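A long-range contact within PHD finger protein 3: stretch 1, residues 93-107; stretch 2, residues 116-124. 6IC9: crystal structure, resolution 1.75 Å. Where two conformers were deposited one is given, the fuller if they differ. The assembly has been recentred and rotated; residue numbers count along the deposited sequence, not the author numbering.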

ATOM      1  N   LEU A  93       8.812  -4.813  11.717  1.00 28.02           N
ATOM      2  CA  LEU A  93       7.722  -4.963  12.690  1.00 29.53           C
ATOM      3  C   LEU A  93       6.364  -4.797  12.029  1.00 26.93           C
ATOM      4  O   LEU A  93       5.419  -5.541  12.327  1.00 26.16           O
ATOM      5  CB  LEU A  93       7.835  -3.920  13.807  1.00 27.81           C
ATOM      6  CG  LEU A  93       8.928  -4.196  14.824  1.00 32.81           C
ATOM      7  CD1 LEU A  93       9.195  -2.918  15.643  1.00 34.24           C
ATOM      8  CD2 LEU A  93       8.462  -5.340  15.712  1.00 32.81           C
ATOM      9  N   LEU A  94       6.243  -3.800  11.151  1.00 26.19           N
ATOM     10  CA  LEU A  94       4.974  -3.557  10.490  1.00 23.40           C
ATOM     11  C   LEU A  94       4.630  -4.664   9.513  1.00 23.66           C
ATOM     12  O   LEU A  94       3.482  -5.132   9.488  1.00 24.23           O
ATOM     13  CB  LEU A  94       5.016  -2.201   9.762  1.00 23.68           C
ATOM     14  CG  LEU A  94       3.616  -1.700   9.326  1.00 25.03           C
ATOM     15  CD1 LEU A  94       2.691  -1.569  10.494  1.00 31.66           C
ATOM     16  CD2 LEU A  94       3.785  -0.338   8.630  1.00 27.23           C
ATOM     17  N   PHE A  95       5.607  -5.109   8.715  1.00 22.30           N
ATOM     18  CA  PHE A  95       5.378  -6.293   7.870  1.00 23.95           C
ATOM     19  C   PHE A  95       4.861  -7.481   8.704  1.00 26.27           C
ATOM     20  O   PHE A  95       3.872  -8.115   8.355  1.00 25.20           O
ATOM     21  CB  PHE A  95       6.687  -6.715   7.183  1.00 24.04           C
ATOM     22  CG  PHE A  95       6.528  -7.999   6.392  1.00 30.26           C
ATOM     23  CD1 PHE A  95       6.727  -9.229   6.962  1.00 33.24           C
ATOM     24  CD2 PHE A  95       6.079  -7.938   5.094  1.00 28.33           C
ATOM     25  CE1 PHE A  95       6.529 -10.416   6.219  1.00 31.79           C
ATOM     26  CE2 PHE A  95       5.880  -9.122   4.351  1.00 31.69           C
ATOM     27  CZ  PHE A  95       6.110 -10.340   4.923  1.00 32.82           C
ATOM     28  N   ALA A  96       5.548  -7.788   9.810  1.00 26.74           N
ATOM     29  CA  ALA A  96       5.165  -8.920  10.654  1.00 30.64           C
ATOM     30  C   ALA A  96       3.784  -8.721  11.270  1.00 26.89           C
ATOM     31  O   ALA A  96       3.011  -9.691  11.432  1.00 27.47           O
ATOM     32  CB  ALA A  96       6.210  -9.145  11.762  1.00 28.79           C
ATOM     33  N   TYR A  97       3.468  -7.489  11.645  1.00 26.66           N
ATOM     34  CA  TYR A  97       2.158  -7.205  12.232  1.00 26.72           C
ATOM     35  C   TYR A  97       1.053  -7.692  11.313  1.00 27.77           C
ATOM     36  O   TYR A  97       0.131  -8.408  11.734  1.00 25.70           O
ATOM     37  CB  TYR A  97       2.011  -5.684  12.485  1.00 26.10           C
ATOM     38  CG  TYR A  97       0.629  -5.375  13.028  1.00 27.10           C
ATOM     39  CD1 TYR A  97       0.415  -5.320  14.379  1.00 30.54           C
ATOM     40  CD2 TYR A  97      -0.476  -5.198  12.157  1.00 29.03           C
ATOM     41  CE1 TYR A  97      -0.850  -5.095  14.891  1.00 34.67           C
ATOM     42  CE2 TYR A  97      -1.751  -5.003  12.651  1.00 30.86           C
ATOM     43  CZ  TYR A  97      -1.921  -4.928  14.031  1.00 33.52           C
ATOM     44  OH  TYR A  97      -3.195  -4.724  14.518  1.00 36.35           O
ATOM     45  N   PHE A  98       1.099  -7.260  10.050  1.00 25.99           N
ATOM     46  CA  PHE A  98       0.027  -7.597   9.123  1.00 26.10           C
ATOM     47  C   PHE A  98       0.187  -9.002   8.565  1.00 23.59           C
ATOM     48  O   PHE A  98      -0.819  -9.690   8.292  1.00 28.70           O
ATOM     49  CB  PHE A  98      -0.007  -6.580   7.958  1.00 25.05           C
ATOM     50  CG  PHE A  98      -0.561  -5.268   8.376  1.00 23.41           C
ATOM     51  CD1 PHE A  98      -1.896  -5.183   8.733  1.00 26.39           C
ATOM     52  CD2 PHE A  98       0.269  -4.161   8.548  1.00 24.98           C
ATOM     53  CE1 PHE A  98      -2.434  -3.990   9.202  1.00 30.00           C
ATOM     54  CE2 PHE A  98      -0.272  -2.949   9.010  1.00 28.43           C
ATOM     55  CZ  PHE A  98      -1.622  -2.883   9.355  1.00 30.74           C
ATOM     56  N   SER A  99       1.436  -9.448   8.338  1.00 26.80           N
ATOM     57  CA  SER A  99       1.616 -10.791   7.784  1.00 30.90           C
ATOM     58  C   SER A  99       1.078 -11.846   8.734  1.00 30.63           C
ATOM     59  O   SER A  99       0.383 -12.777   8.309  1.00 29.36           O
ATOM     60  CB  SER A  99       3.103 -11.056   7.521  1.00 34.56           C
ATOM     61  OG  SER A  99       3.241 -12.278   6.836  1.00 39.23           O
ATOM     62  N   SER A 100       1.380 -11.700  10.024  1.00 31.23           N
ATOM     63  CA  SER A 100       0.988 -12.707  11.016  1.00 33.95           C
ATOM     64  C   SER A 100      -0.525 -12.785  11.163  1.00 34.50           C
ATOM     65  O   SER A 100      -1.090 -13.880  11.278  1.00 34.27           O
ATOM     66  CB  SER A 100       1.649 -12.391  12.377  1.00 27.33           C
ATOM     67  OG  SER A 100       1.249 -11.125  12.933  1.00 29.86           O
ATOM     68  N   ARG A 101      -1.201 -11.650  11.089  1.00 29.53           N
ATOM     69  CA  ARG A 101      -2.655 -11.562  11.203  1.00 31.46           C
ATOM     70  C   ARG A 101      -3.414 -11.762   9.890  1.00 29.76           C
ATOM     71  O   ARG A 101      -4.659 -11.838   9.919  1.00 33.43           O
ATOM     72  CB  ARG A 101      -3.009 -10.196  11.819  1.00 29.97           C
ATOM     73  CG  ARG A 101      -2.425  -9.991  13.225  1.00 28.84           C
ATOM     74  CD  ARG A 101      -2.589  -8.571  13.751  1.00 28.15           C
ATOM     75  NE  ARG A 101      -2.154  -8.408  15.132  1.00 28.52           N
ATOM     76  CZ  ARG A 101      -0.896  -8.424  15.530  1.00 31.55           C
ATOM     77  NH1 ARG A 101       0.100  -8.597  14.641  1.00 27.37           N
ATOM     78  NH2 ARG A 101      -0.632  -8.246  16.809  1.00 31.66           N
ATOM     79  N   LYS A 102      -2.722 -11.922   8.761  1.00 29.00           N
ATOM     80  CA  LYS A 102      -3.351 -12.058   7.452  1.00 34.61           C
ATOM     81  C   LYS A 102      -4.339 -10.919   7.251  1.00 33.63           C
ATOM     82  O   LYS A 102      -5.532 -11.124   6.998  1.00 33.31           O
ATOM     83  CB  LYS A 102      -4.035 -13.422   7.292  1.00 35.59           C
ATOM     84  CG  LYS A 102      -3.070 -14.590   7.501  1.00 39.36           C
ATOM     85  CD  LYS A 102      -3.820 -15.932   7.528  1.00 47.86           C
ATOM     86  CE  LYS A 102      -2.839 -17.090   7.744  1.00 58.98           C
ATOM     87  NZ  LYS A 102      -1.876 -17.142   6.603  1.00 63.00           N
ATOM     88  N   ARG A 103      -3.832  -9.698   7.438  1.00 29.44           N
ATOM     89  CA  ARG A 103      -4.628  -8.501   7.231  1.00 29.23           C
ATOM     90  C   ARG A 103      -3.835  -7.577   6.325  1.00 27.66           C
ATOM     91  O   ARG A 103      -2.618  -7.724   6.163  1.00 26.63           O
ATOM     92  CB  ARG A 103      -4.953  -7.775   8.575  1.00 28.00           C
ATOM     93  CG  ARG A 103      -5.881  -8.598   9.541  1.00 28.49           C
ATOM     94  CD  ARG A 103      -7.289  -8.721   8.967  1.00 35.86           C
ATOM     95  NE  ARG A 103      -8.217  -9.395   9.884  1.00 41.84           N
ATOM     96  CZ  ARG A 103      -8.422 -10.713   9.892  1.00 46.10           C
ATOM     97  NH1 ARG A 103      -7.738 -11.486   9.073  1.00 41.10           N
ATOM     98  NH2 ARG A 103      -9.285 -11.270  10.737  1.00 49.40           N
ATOM     99  N   TYR A 104      -4.540  -6.598   5.778  1.00 26.25           N
ATOM    100  CA  TYR A 104      -3.910  -5.440   5.170  1.00 26.33           C
ATOM    101  C   TYR A 104      -4.100  -4.221   6.074  1.00 25.77           C
ATOM    102  O   TYR A 104      -5.054  -4.136   6.858  1.00 27.18           O
ATOM    103  CB  TYR A 104      -4.507  -5.131   3.777  1.00 24.18           C
ATOM    104  CG  TYR A 104      -4.327  -6.221   2.728  1.00 25.87           C
ATOM    105  CD1 TYR A 104      -3.380  -7.280   2.900  1.00 24.63           C
ATOM    106  CD2 TYR A 104      -5.091  -6.199   1.554  1.00 26.57           C
ATOM    107  CE1 TYR A 104      -3.252  -8.295   1.940  1.00 31.20           C
ATOM    108  CE2 TYR A 104      -4.936  -7.214   0.579  1.00 31.31           C
ATOM    109  CZ  TYR A 104      -4.016  -8.244   0.790  1.00 31.28           C
ATOM    110  OH  TYR A 104      -3.848  -9.236  -0.160  1.00 34.55           O
ATOM    111  N   GLY A 105      -3.225  -3.236   5.919  1.00 25.44           N
ATOM    112  CA  GLY A 105      -3.393  -1.960   6.627  1.00 24.51           C
ATOM    113  C   GLY A 105      -4.261  -1.007   5.811  1.00 27.43           C
ATOM    114  O   GLY A 105      -4.239  -1.029   4.572  1.00 28.00           O
ATOM    115  N   VAL A 106      -4.965  -0.111   6.509  1.00 25.19           N
ATOM    116  CA  VAL A 106      -5.803   0.924   5.878  1.00 26.31           C
ATOM    117  C   VAL A 106      -5.258   2.301   6.238  1.00 25.42           C
ATOM    118  O   VAL A 106      -5.138   2.627   7.430  1.00 28.59           O
ATOM    119  CB  VAL A 106      -7.270   0.810   6.326  1.00 29.34           C
ATOM    120  CG1 VAL A 106      -8.119   1.824   5.521  1.00 28.69           C
ATOM    121  CG2 VAL A 106      -7.778  -0.642   6.091  1.00 28.45           C
ATOM    122  N   ALA A 107      -4.923   3.110   5.218  1.00 26.64           N
ATOM    123  CA  ALA A 107      -4.504   4.489   5.476  1.00 28.80           C
ATOM    124  C   ALA A 107      -5.708   5.328   5.893  1.00 31.63           C
ATOM    125  O   ALA A 107      -6.799   5.217   5.319  1.00 29.87           O
ATOM    126  CB  ALA A 107      -3.835   5.126   4.224  1.00 26.41           C
ATOM    127  N   ASP A 116      -8.545   5.593  -1.536  1.00 28.09           N
ATOM    128  CA  ASP A 116      -8.168   4.527  -0.600  1.00 27.25           C
ATOM    129  C   ASP A 116      -6.699   4.179  -0.783  1.00 27.68           C
ATOM    130  O   ASP A 116      -6.163   4.257  -1.893  1.00 28.45           O
ATOM    131  CB  ASP A 116      -8.918   3.182  -0.807  1.00 25.17           C
ATOM    132  CG  ASP A 116     -10.411   3.346  -0.971  1.00 34.16           C
ATOM    133  OD1 ASP A 116     -10.869   3.432  -2.137  1.00 35.67           O
ATOM    134  OD2 ASP A 116     -11.098   3.360   0.052  1.00 32.02           O
ATOM    135  N   MET A 117      -6.061   3.810   0.311  1.00 24.17           N
ATOM    136  CA  MET A 117      -4.718   3.260   0.227  1.00 23.66           C
ATOM    137  C   MET A 117      -4.586   2.117   1.224  1.00 25.00           C
ATOM    138  O   MET A 117      -4.872   2.285   2.415  1.00 26.53           O
ATOM    139  CB  MET A 117      -3.657   4.332   0.475  1.00 28.62           C
ATOM    140  CG  MET A 117      -2.248   3.742   0.361  1.00 31.61           C
ATOM    141  SD  MET A 117      -1.069   5.109   0.152  1.00 38.90           S
ATOM    142  CE  MET A 117       0.400   4.187  -0.171  1.00 38.97           C
ATOM    143  N   TYR A 118      -4.179   0.958   0.737  1.00 23.95           N
ATOM    144  CA  TYR A 118      -3.996  -0.218   1.584  1.00 23.32           C
ATOM    145  C   TYR A 118      -2.533  -0.620   1.594  1.00 25.12           C
ATOM    146  O   TYR A 118      -1.820  -0.450   0.598  1.00 27.00           O
ATOM    147  CB  TYR A 118      -4.824  -1.411   1.078  1.00 25.69           C
ATOM    148  CG  TYR A 118      -6.311  -1.063   1.052  1.00 26.81           C
ATOM    149  CD1 TYR A 118      -7.018  -0.932   2.248  1.00 25.36           C
ATOM    150  CD2 TYR A 118      -6.958  -0.795  -0.174  1.00 27.68           C
ATOM    151  CE1 TYR A 118      -8.381  -0.557   2.230  1.00 27.63           C
ATOM    152  CE2 TYR A 118      -8.318  -0.457  -0.214  1.00 25.40           C
ATOM    153  CZ  TYR A 118      -8.997  -0.320   0.984  1.00 30.09           C
ATOM    154  OH  TYR A 118     -10.321   0.024   0.914  1.00 28.30           O
ATOM    155  N   LEU A 119      -2.082  -1.173   2.714  0.55 24.34           N
ATOM    156  CA  LEU A 119      -0.706  -1.625   2.876  0.55 23.13           C
ATOM    157  C   LEU A 119      -0.722  -3.128   2.937  0.55 24.69           C
ATOM    158  O   LEU A 119      -1.315  -3.693   3.862  0.55 24.15           O
ATOM    159  CB  LEU A 119      -0.090  -1.064   4.160  0.55 25.35           C
ATOM    160  CG  LEU A 119       1.412  -0.901   4.369  0.55 29.53           C
ATOM    161  CD1 LEU A 119       2.069   0.142   3.384  0.55 25.80           C
ATOM    162  CD2 LEU A 119       1.558  -0.356   5.802  0.55 25.81           C
ATOM    163  N   ILE A 120      -0.039  -3.764   1.989  1.00 25.07           N
ATOM    164  CA  ILE A 120      -0.104  -5.192   1.742  1.00 25.59           C
ATOM    165  C   ILE A 120       1.247  -5.820   2.090  1.00 24.58           C
ATOM    166  O   ILE A 120       2.260  -5.462   1.493  1.00 26.59           O
ATOM    167  CB  ILE A 120      -0.472  -5.457   0.275  1.00 23.32           C
ATOM    168  CG1 ILE A 120      -1.904  -4.973   0.032  1.00 30.10           C
ATOM    169  CG2 ILE A 120      -0.299  -7.002  -0.026  1.00 26.10           C
ATOM    170  CD1 ILE A 120      -2.336  -5.062  -1.466  1.00 31.62           C
ATOM    171  N   PRO A 121       1.310  -6.777   3.005  1.00 23.97           N
ATOM    172  CA  PRO A 121       2.567  -7.507   3.200  1.00 25.16           C
ATOM    173  C   PRO A 121       2.702  -8.584   2.125  1.00 29.63           C
ATOM    174  O   PRO A 121       1.785  -9.384   1.913  1.00 35.64           O
ATOM    175  CB  PRO A 121       2.404  -8.114   4.592  1.00 27.60           C
ATOM    176  CG  PRO A 121       0.923  -8.322   4.736  1.00 27.74           C
ATOM    177  CD  PRO A 121       0.279  -7.160   3.995  1.00 26.38           C
ATOM    178  N   LEU A 122       3.809  -8.572   1.408  1.00 26.72           N
ATOM    179  CA  LEU A 122       4.080  -9.631   0.417  1.00 30.65           C
ATOM    180  C   LEU A 122       5.332 -10.369   0.846  1.00 29.83           C
ATOM    181  O   LEU A 122       6.434  -9.811   0.773  1.00 28.68           O
ATOM    182  CB  LEU A 122       4.253  -9.052  -0.969  1.00 31.03           C
ATOM    183  CG  LEU A 122       4.567 -10.116  -2.037  1.00 32.43           C
ATOM    184  CD1 LEU A 122       3.249 -10.847  -2.327  1.00 36.28           C
ATOM    185  CD2 LEU A 122       5.107  -9.432  -3.272  1.00 34.65           C
ATOM    186  N   GLY A 123       5.162 -11.598   1.337  1.00 32.00           N
ATOM    187  CA  GLY A 123       6.312 -12.404   1.722  1.00 29.39           C
ATOM    188  C   GLY A 123       7.218 -12.726   0.544  1.00 35.41           C
ATOM    189  O   GLY A 123       6.776 -12.798  -0.605  1.00 36.12           O
ATOM    190  N   ALA A 124       8.516 -12.852   0.841  1.00 32.55           N
ATOM    191  CA  ALA A 124       9.523 -13.098  -0.202  1.00 35.35           C
ATOM    192  C   ALA A 124       9.186 -14.345  -1.039  1.00 43.87           C
ATOM    193  O   ALA A 124       9.417 -14.361  -2.249  1.00 41.86           O
ATOM    194  CB  ALA A 124      10.912 -13.243   0.437  1.00 35.75           C
TER
HETATM  195  O   HOH W   1      -7.661   4.371   2.715  1.00 29.13           O

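Stretch 1 runs from a helix through a turn into a short strand, and both parts pack on the strand of stretch 2. The helix crosses that strand at 84°, with the axes 7.9 Å apart. The two strands are antiparallel. Together the stretches bury 658 Å².

L93 is exposed and takes no part. L94 is the first residue of stretch 1 to reach across. Its CA-to-CB bond points sideways, but the end of the side chain comes nearer, and L94 CD2 lies 3.6 Å from L119 CD2. Both leucines are buried, and the contact is between apolar methyl groups, which suits a site shut off from solvent.

F95 also starts sideways and then extends, with chi1 t. Its ring reaches the last part of stretch 2. F95 CE2 is 3.6 Å from P121 CB, and F95 CZ is 3.8 Å from G123 CA. G123 CA and the backbone nitrogen of L122 lie at the ring edge.

A96 points away, and Y97 is out of reach. F98 points toward stretch 2, and F98 CB sits 3.8 Å from P121 CG. The P121 ring also lies close to the helix backbone: S99 N is 3.8 Å from P121 CG. P121 thus packs against F95, F98 and S99, and is the most covered residue of the contact, at 93 Å².

The helix closes with a Schellman motif. K102 has positive phi, R103 N donates to F98 O (3.1 Å), and K102 N donates to S99 O (3.3 Å).

Y104 is buried and covers two neighbours. I120 CG1 lies over one face of its ring, 3.7 Å from Y104 CD2, in a CH-pi contact. P121 CD is 3.8 Å from Y104 CD1. The Y104 hydroxyl is hydrogen-bonded elsewhere in the structure.

G105 pairs with L119 through two hydrogen bonds: G105 N to L119 O (2.8 Å) and L119 N to G105 O (2.9 Å). G105 O also receives a CA-H...O contact from Y118 CA at 3.1 Å. Glycine suits this site, since a CB here would clash with F98 CZ.

V106 and Y118 form the next, non-hydrogen-bonded pair, with their side chains on the same face of the sheet. V106 CG2 meets the edge of the Y118 ring, 3.9 Å from Y118 CE1.

A107 N donates to M117 O (2.9 Å), and A107 CB lies 3.8 Å from M117 CB. Water 1 extends the ladder. It donates to A107 O and accepts from M117 N, each at 2.9 Å.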